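Local coordinates for protein adhesin (Neisseria meningitidis, PDB 5MY7) that probably acts as an adhesin and as an inhibitor of lysozyme, the host enzyme that attacks the bacterial cell wall, at residues S60-N64 with G65-Q69. Sequence-based numbering, arbitrary orientation.
Sequences SAVIN and GKRVQ
The hydroxyl of S60 is held by two groups: R67 NH1 donates to S60 OG over 2.9 Å, almost straight at 172°, and a water links the same OG to OE1 of Q69. S60 OG lies within 2° of the guanidinium plane, so the arginine meets it edge-on. A bend at the third torsion of R67 (chi3 -76°) swings the guanidinium back so that NH1 meets the hydroxyl; R67 CG and CD also lie close, 2.9 and 3.3 Å from S60 OG. A second water accepts from NH1 and bonds weakly to S60 O, tethering the same end of the group. V62 lies over one guanidinium face, its CG2 3.5 Å from R67 NH2 and offset toward the rim. K45 of the adjoining strand 43-50 puts a like charge near NH2. On the reverse face A61, I63 and V68 are apolar, I63 CD1 approaching V68 CG2 at 4.3 Å, while the K66 chain leads away; I63 and V68 both touch Y90. Between the faces run the backbone pairs A61 with V68 and I63 with K66, each closed by two hydrogen bonds. At the tip, N64 and G65 both take positive phi, and a side chain at G65 would jam against N64 O, hence the glycine. This is a beta hairpin with a two-residue loop, N64-G65, closed by a type I' turn from I63 to K66, at the edge of the four-stranded antiparallel sheet 31-71 of the ACP-like domain.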
loop_
_atom_site.group_PDB
_atom_site.type_symbol
_atom_site.label_atom_id
_atom_site.label_comp_id
_atom_site.label_asym_id
_atom_site.label_seq_id
_atom_site.Cartn_x
_atom_site.Cartn_y
_atom_site.Cartn_z
ATOM N N SER A 60 1.003 5.228 3.164
ATOM C CA SER A 60 1.850 6.375 2.745
ATOM C C SER A 60 3.209 5.807 2.271
ATOM O O SER A 60 3.958 5.226 3.081
ATOM C CB SER A 60 2.018 7.369 3.942
ATOM O OG SER A 60 2.856 8.440 3.609
ATOM N N ALA A 61 3.520 5.974 0.978
ATOM C CA ALA A 61 4.752 5.393 0.352
ATOM C C ALA A 61 5.665 6.552 -0.042
ATOM O O ALA A 61 5.198 7.595 -0.544
ATOM C CB ALA A 61 4.364 4.632 -0.918
ATOM N N VAL A 62 6.975 6.387 0.175
ATOM C CA VAL A 62 7.909 7.419 -0.274
ATOM C C VAL A 62 8.361 7.039 -1.701
ATOM O O VAL A 62 8.983 5.985 -1.894
ATOM C CB VAL A 62 9.115 7.543 0.699
ATOM C CG1 VAL A 62 10.045 8.607 0.159
ATOM C CG2 VAL A 62 8.594 7.907 2.093
ATOM N N ILE A 63 7.999 7.859 -2.697
ATOM C CA ILE A 63 8.247 7.579 -4.118
ATOM C C ILE A 63 9.042 8.789 -4.661
ATOM O O ILE A 63 8.583 9.962 -4.540
ATOM C CB ILE A 63 6.929 7.332 -4.915
ATOM C CG1 ILE A 63 6.172 6.148 -4.281
ATOM C CG2 ILE A 63 7.265 7.122 -6.407
ATOM C CD1 ILE A 63 4.766 5.964 -4.887
ATOM N N ASN A 64 10.254 8.556 -5.151
ATOM C CA ASN A 64 11.209 9.686 -5.520
ATOM C C ASN A 64 11.360 10.726 -4.439
ATOM O O ASN A 64 11.445 11.945 -4.690
ATOM C CB ASN A 64 10.715 10.318 -6.801
ATOM C CG ASN A 64 10.732 9.347 -7.974
ATOM O OD1 ASN A 64 9.777 9.247 -8.759
ATOM N ND2 ASN A 64 11.809 8.624 -8.107
ATOM N N GLY A 65 11.460 10.266 -3.203
ATOM C CA GLY A 65 11.685 11.192 -2.126
ATOM C C GLY A 65 10.496 11.944 -1.606
ATOM O O GLY A 65 10.625 12.622 -0.590
ATOM N N LYS A 66 9.302 11.720 -2.194
ATOM C CA LYS A 66 8.091 12.414 -1.825
ATOM C C LYS A 66 7.104 11.443 -1.164
ATOM O O LYS A 66 6.857 10.304 -1.659
ATOM C CB LYS A 66 7.460 13.044 -3.055
ATOM C CG LYS A 66 6.122 13.721 -2.724
ATOM C CD LYS A 66 5.430 14.371 -3.904
ATOM C CE LYS A 66 4.094 15.001 -3.545
ATOM N NZ LYS A 66 4.219 16.066 -2.494
ATOM N N ARG A 67 6.524 11.892 -0.046
ATOM C CA ARG A 67 5.533 11.112 0.665
ATOM C C ARG A 67 4.185 11.208 -0.138
ATOM O O ARG A 67 3.643 12.310 -0.345
ATOM C CB ARG A 67 5.420 11.593 2.102
ATOM C CG ARG A 67 4.619 10.705 2.975
ATOM C CD ARG A 67 4.922 10.879 4.476
ATOM N NE ARG A 67 6.199 10.260 4.917
ATOM C CZ ARG A 67 6.482 8.937 4.949
ATOM N NH1 ARG A 67 5.597 7.958 4.543
ATOM N NH2 ARG A 67 7.699 8.585 5.392
ATOM N N VAL A 68 3.706 10.047 -0.561
ATOM C CA VAL A 68 2.397 9.899 -1.297
ATOM C C VAL A 68 1.397 9.190 -0.394
ATOM O O VAL A 68 1.551 7.985 -0.143
ATOM C CB VAL A 68 2.624 9.142 -2.624
ATOM C CG1 VAL A 68 1.308 8.941 -3.401
ATOM C CG2 VAL A 68 3.682 9.890 -3.480
ATOM N N GLN A 69 0.415 9.944 0.128
ATOM C CA GLN A 69 -0.583 9.352 1.050
ATOM C C GLN A 69 -1.831 8.887 0.267
ATOM O O GLN A 69 -2.436 9.658 -0.472
ATOM C CB GLN A 69 -0.978 10.332 2.200
ATOM C CG GLN A 69 -1.889 9.614 3.229
ATOM C CD GLN A 69 -2.037 10.254 4.581
ATOM O OE1 GLN A 69 -1.105 10.843 5.131
ATOM N NE2 GLN A 69 -3.213 10.104 5.153
HETATM O O HOH W 1 6.855 5.372 4.672
HETATM O O HOH W 2 1.739 10.746 4.896
#